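Local coordinates for putative branched-chain amino acid transport system substrate-binding protein (Rhodopseudomonas palustris, PDB 3TX6) that binds 3-(4-hydroxyphenyl)pyruvic acid and probably delivers lignin-derived aromatic acids to an ABC transporter as its periplasmic component, at residues 323-326 with 331-334; 252-255 with 260-263. All coordinates share one frame; numbering follows the deposited sequence.

Interaction 1. Residues 323-326 with 331-334; sequences EKDI and GVYS
Val332 lays its CG1 methyl against the backbone of Asp325, 3.5 Å from the Asp325 CA, and also meets the CB and OD1 of that residue as the two side chains cross obliquely. CG1 gets there because it stands anti to the Val332 backbone N (chi1 178°), on the side of the carbonyl carbon. Next to this patch, the Ser334 hydroxyl accepts the Asp325 backbone N-H, N to OG 2.9 Å and somewhat bent. A water bridges the same hydroxyl to the carboxylate, 2.6 Å from Ser334 OG and 2.7 Å from Asp325 OD1, to which it donates. The serine oxygen thus links main chain, water and, at one remove, an acid that also has a weak, long ion pair with Arg346. With an alanine here in place of the serine, the Asp325 N-H would probably lose this acceptor and the water its link to the serine oxygen. The backbones form a small antiparallel hairpin with a G1 beta bulge: Asp325 and Ile326 together face Tyr333, and Asp325 adopts positive phi (59°). Ile326 and Tyr333 make the hydrogen-bonded pair, Ile326 N to Tyr333 O at 2.8 Å and Tyr333 N to Ile326 O at 2.9 Å, both nearly straight. Their side chains share a face of the two-stranded sheet, CB to CB 4.1 Å, but the tyrosine ring leads off, keeping Ile326 O at its edge, in plane, and its OH hydrogen-bonds to Met115 O. Ile326 rests on helix 282-304. At the solvent side Lys324 bends at chi2 (-60°), bringing its CD to 4.0 Å from Ser334 CB, while its ammonium bonds to Phe335 O and Val321 O.

Interaction 2. Residues 252-255 with 260-263; sequences EGQD and TKKP
This is a polar surface contact across a loop of the periplasmic binding protein fold, where residues 252-255, in the connection after strand 242-245, meet the beginning of helix 261-275. Three side chains carry it: Lys261 bonds to the backbone of Gln254, while the Gln254 amide meets the Thr260 hydroxyl. The Lys261 chain is fully extended, with CG anti to the backbone N (chi1 -173°), and runs alongside the Gln254-Asp255 backbone: its CD lies 3.4 Å from Asp255 O, and NZ donates to Gln254 O at 3.0 Å, approaching from 32° outside that carbonyl plane. The same ammonium gives a bond to a water that in turn donates to Glu252 O, and it forms a salt bridge with Asp256 in the intervening loop. The ammonium thus has three partners, a carboxylate, a carbonyl and a water, which would be expected to steady its charge, while the aliphatic part of the chain covers the backbone. The Glu252 carboxylate forms a salt bridge with Arg280.

Gln254 crosses Thr260 at about a right angle. Its OE1 accepts the Thr260 hydroxyl, OG1 to OE1 2.7 Å, the hydroxyl coming in from above the amide plane, 49° off it, rather than along a lone pair. The other end of the amide completes a second link: NE2 donates to a water 3.0 Å away and makes a weak hydrogen bond to Pro247 O, which together are consistent with this orientation of the amide. That water donates in turn to Thr260 O, at 2.8 Å.

Following the chain from its N terminus, interaction 2 comes first, closing the short loop between residues 255 and 260 where the connection from strand 242-245 enters helix 261-275. The chain then runs through that helix and helices 282-304 and 310-322 before interaction 1 closes a tight hairpin between strands 326-328 and 331-333. The two loops follow in series, neither nested nor crossed. In space they are neighbours, centres about 16 Å apart, and they touch where Thr260 CG2 packs 3.5 Å from Gly331 N. The entry to helix 261-275 is thereby joined to the hairpin that follows helix 310-322.

Interaction 1. Residues 323-326 with 331-334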
loop_
_atom_site.group_PDB
_atom_site.type_symbol
_atom_site.label_atom_id
_atom_site.label_comp_id
_atom_site.label_asym_id
_atom_site.label_seq_id
_atom_site.Cartn_x
_atom_site.Cartn_y
_atom_site.Cartn_z
ATOM N N GLU A 323 16.528 9.692 -10.756
ATOM C CA GLU A 323 15.746 9.090 -11.816
ATOM C C GLU A 323 14.277 9.490 -11.664
ATOM O O GLU A 323 13.607 9.086 -10.721
ATOM C CB GLU A 323 15.871 7.568 -11.776
ATOM C CG GLU A 323 17.231 7.046 -12.173
ATOM C CD GLU A 323 17.534 7.268 -13.651
ATOM O OE1 GLU A 323 16.730 6.804 -14.500
ATOM O OE2 GLU A 323 18.590 7.883 -13.963
ATOM N N LYS A 324 13.754 10.207 -12.637
ATOM C CA LYS A 324 12.416 10.787 -12.546
ATOM C C LYS A 324 11.401 10.029 -13.397
ATOM O O LYS A 324 11.747 9.425 -14.399
ATOM C CB LYS A 324 12.438 12.251 -12.977
ATOM C CG LYS A 324 13.280 13.180 -12.088
ATOM C CD LYS A 324 12.826 13.236 -10.649
ATOM C CE LYS A 324 13.773 14.091 -9.793
ATOM N NZ LYS A 324 13.419 14.086 -8.362
ATOM N N ASP A 325 10.136 10.076 -12.981
ATOM C CA ASP A 325 9.014 9.498 -13.754
ATOM C C ASP A 325 9.232 7.995 -13.991
ATOM O O ASP A 325 9.277 7.496 -15.124
ATOM C CB ASP A 325 8.767 10.272 -15.055
ATOM C CG ASP A 325 8.321 11.691 -14.804
ATOM O OD1 ASP A 325 7.285 11.864 -14.143
ATOM O OD2 ASP A 325 9.005 12.636 -15.233
ATOM N N ILE A 326 9.365 7.276 -12.884
ATOM C CA ILE A 326 9.523 5.813 -12.915
ATOM C C ILE A 326 8.109 5.200 -13.042
ATOM O O ILE A 326 7.304 5.249 -12.115
ATOM C CB ILE A 326 10.224 5.289 -11.639
ATOM C CG1 ILE A 326 11.594 5.903 -11.474
ATOM C CG2 ILE A 326 10.302 3.756 -11.685
ATOM C CD1 ILE A 326 12.309 5.586 -10.168
ATOM N N GLY A 331 1.441 3.785 -10.256
ATOM C CA GLY A 331 1.737 5.195 -10.351
ATOM C C GLY A 331 3.012 5.473 -11.103
ATOM O O GLY A 331 3.679 4.519 -11.566
ATOM N N VAL A 332 3.358 6.767 -11.166
ATOM C CA VAL A 332 4.575 7.214 -11.818
ATOM C C VAL A 332 5.344 7.909 -10.702
ATOM O O VAL A 332 4.891 8.943 -10.187
ATOM C CB VAL A 332 4.315 8.139 -13.010
ATOM C CG1 VAL A 332 5.647 8.590 -13.598
ATOM C CG2 VAL A 332 3.370 7.425 -14.027
ATOM N N TYR A 333 6.486 7.338 -10.334
ATOM C CA TYR A 333 7.218 7.751 -9.133
ATOM C C TYR A 333 8.334 8.757 -9.460
ATOM O O TYR A 333 9.152 8.514 -10.340
ATOM C CB TYR A 333 7.859 6.537 -8.468
ATOM C CG TYR A 333 6.855 5.586 -7.828
ATOM C CD1 TYR A 333 6.218 4.607 -8.571
ATOM C CD2 TYR A 333 6.509 5.695 -6.484
ATOM C CE1 TYR A 333 5.271 3.760 -8.004
ATOM C CE2 TYR A 333 5.553 4.848 -5.904
ATOM C CZ TYR A 333 4.944 3.867 -6.675
ATOM O OH TYR A 333 4.000 3.023 -6.142
ATOM N N SER A 334 8.353 9.865 -8.704
ATOM C CA SER A 334 9.467 10.797 -8.722
ATOM C C SER A 334 9.789 11.196 -7.302
ATOM O O SER A 334 9.214 12.112 -6.755
ATOM C CB SER A 334 9.158 12.059 -9.543
ATOM O OG SER A 334 8.954 11.772 -10.902
HETATM O O HOH W 1 6.452 11.794 -11.598
#

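Interaction 2. Residues 252-255 with 260-263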
loop_
_atom_site.group_PDB
_atom_site.type_symbol
_atom_site.label_atom_id
_atom_site.label_comp_id
_atom_site.label_asym_id
_atom_site.label_seq_id
_atom_site.Cartn_x
_atom_site.Cartn_y
_atom_site.Cartn_z
ATOM N N GLU A 252 -7.417 -2.095 -17.859
ATOM C CA GLU A 252 -8.301 -2.129 -19.019
ATOM C C GLU A 252 -9.041 -0.794 -19.221
ATOM O O GLU A 252 -9.302 -0.382 -20.362
ATOM C CB GLU A 252 -9.328 -3.273 -18.881
ATOM C CG GLU A 252 -8.736 -4.683 -18.834
ATOM C CD GLU A 252 -8.332 -5.172 -17.457
ATOM O OE1 GLU A 252 -8.311 -4.411 -16.465
ATOM O OE2 GLU A 252 -7.986 -6.348 -17.373
ATOM N N GLY A 253 -9.392 -0.137 -18.118
ATOM C CA GLY A 253 -10.154 1.108 -18.141
ATOM C C GLY A 253 -9.277 2.334 -18.405
ATOM O O GLY A 253 -9.790 3.429 -18.607
ATOM N N GLN A 254 -7.948 2.153 -18.376
ATOM C CA GLN A 254 -7.026 3.253 -18.608
ATOM C C GLN A 254 -6.874 3.493 -20.109
ATOM O O GLN A 254 -7.019 2.578 -20.931
ATOM C CB GLN A 254 -5.655 2.976 -17.963
ATOM C CG GLN A 254 -5.703 2.807 -16.444
ATOM C CD GLN A 254 -4.394 2.290 -15.875
ATOM O OE1 GLN A 254 -3.330 2.566 -16.428
ATOM N NE2 GLN A 254 -4.463 1.472 -14.823
ATOM N N ASP A 255 -6.524 4.728 -20.467
ATOM C CA ASP A 255 -6.139 5.032 -21.851
ATOM C C ASP A 255 -4.750 4.452 -22.112
ATOM O O ASP A 255 -3.978 4.282 -21.172
ATOM C CB ASP A 255 -6.129 6.533 -22.059
ATOM C CG ASP A 255 -7.513 7.148 -21.939
ATOM O OD1 ASP A 255 -8.486 6.532 -22.425
ATOM O OD2 ASP A 255 -7.634 8.241 -21.350
ATOM N N THR A 260 0.968 3.952 -16.496
ATOM C CA THR A 260 0.670 2.843 -15.582
ATOM C C THR A 260 0.058 1.614 -16.295
ATOM O O THR A 260 0.061 0.502 -15.750
ATOM C CB THR A 260 -0.298 3.313 -14.458
ATOM O OG1 THR A 260 -1.469 3.885 -15.031
ATOM C CG2 THR A 260 0.376 4.318 -13.515
ATOM N N LYS A 261 -0.470 1.805 -17.513
ATOM C CA LYS A 261 -1.273 0.751 -18.150
ATOM C C LYS A 261 -0.465 -0.506 -18.481
ATOM O O LYS A 261 -0.870 -1.639 -18.093
ATOM C CB LYS A 261 -2.040 1.267 -19.394
ATOM C CG LYS A 261 -3.003 0.267 -19.992
ATOM C CD LYS A 261 -3.888 0.909 -21.041
ATOM C CE LYS A 261 -4.871 -0.089 -21.648
ATOM N NZ LYS A 261 -5.752 0.553 -22.668
ATOM N N LYS A 262 0.639 -0.329 -19.175
ATOM C CA LYS A 262 1.460 -1.443 -19.607
ATOM C C LYS A 262 1.913 -2.285 -18.383
ATOM O O LYS A 262 1.695 -3.481 -18.364
ATOM C CB LYS A 262 2.638 -0.956 -20.516
ATOM C CG LYS A 262 3.649 -2.018 -20.893
ATOM C CD LYS A 262 4.753 -1.574 -21.859
ATOM C CE LYS A 262 5.679 -0.518 -21.237
ATOM N NZ LYS A 262 6.943 -0.229 -22.001
ATOM N N PRO A 263 2.537 -1.656 -17.353
ATOM C CA PRO A 263 2.992 -2.514 -16.267
ATOM C C PRO A 263 1.818 -3.187 -15.481
ATOM O O PRO A 263 1.959 -4.300 -14.940
ATOM C CB PRO A 263 3.777 -1.554 -15.341
ATOM C CG PRO A 263 3.393 -0.186 -15.782
ATOM C CD PRO A 263 3.098 -0.290 -17.243
HETATM O O HOH W 2 -7.984 -1.348 -22.735
HETATM O O HOH W 3 -2.005 -0.079 -13.900
#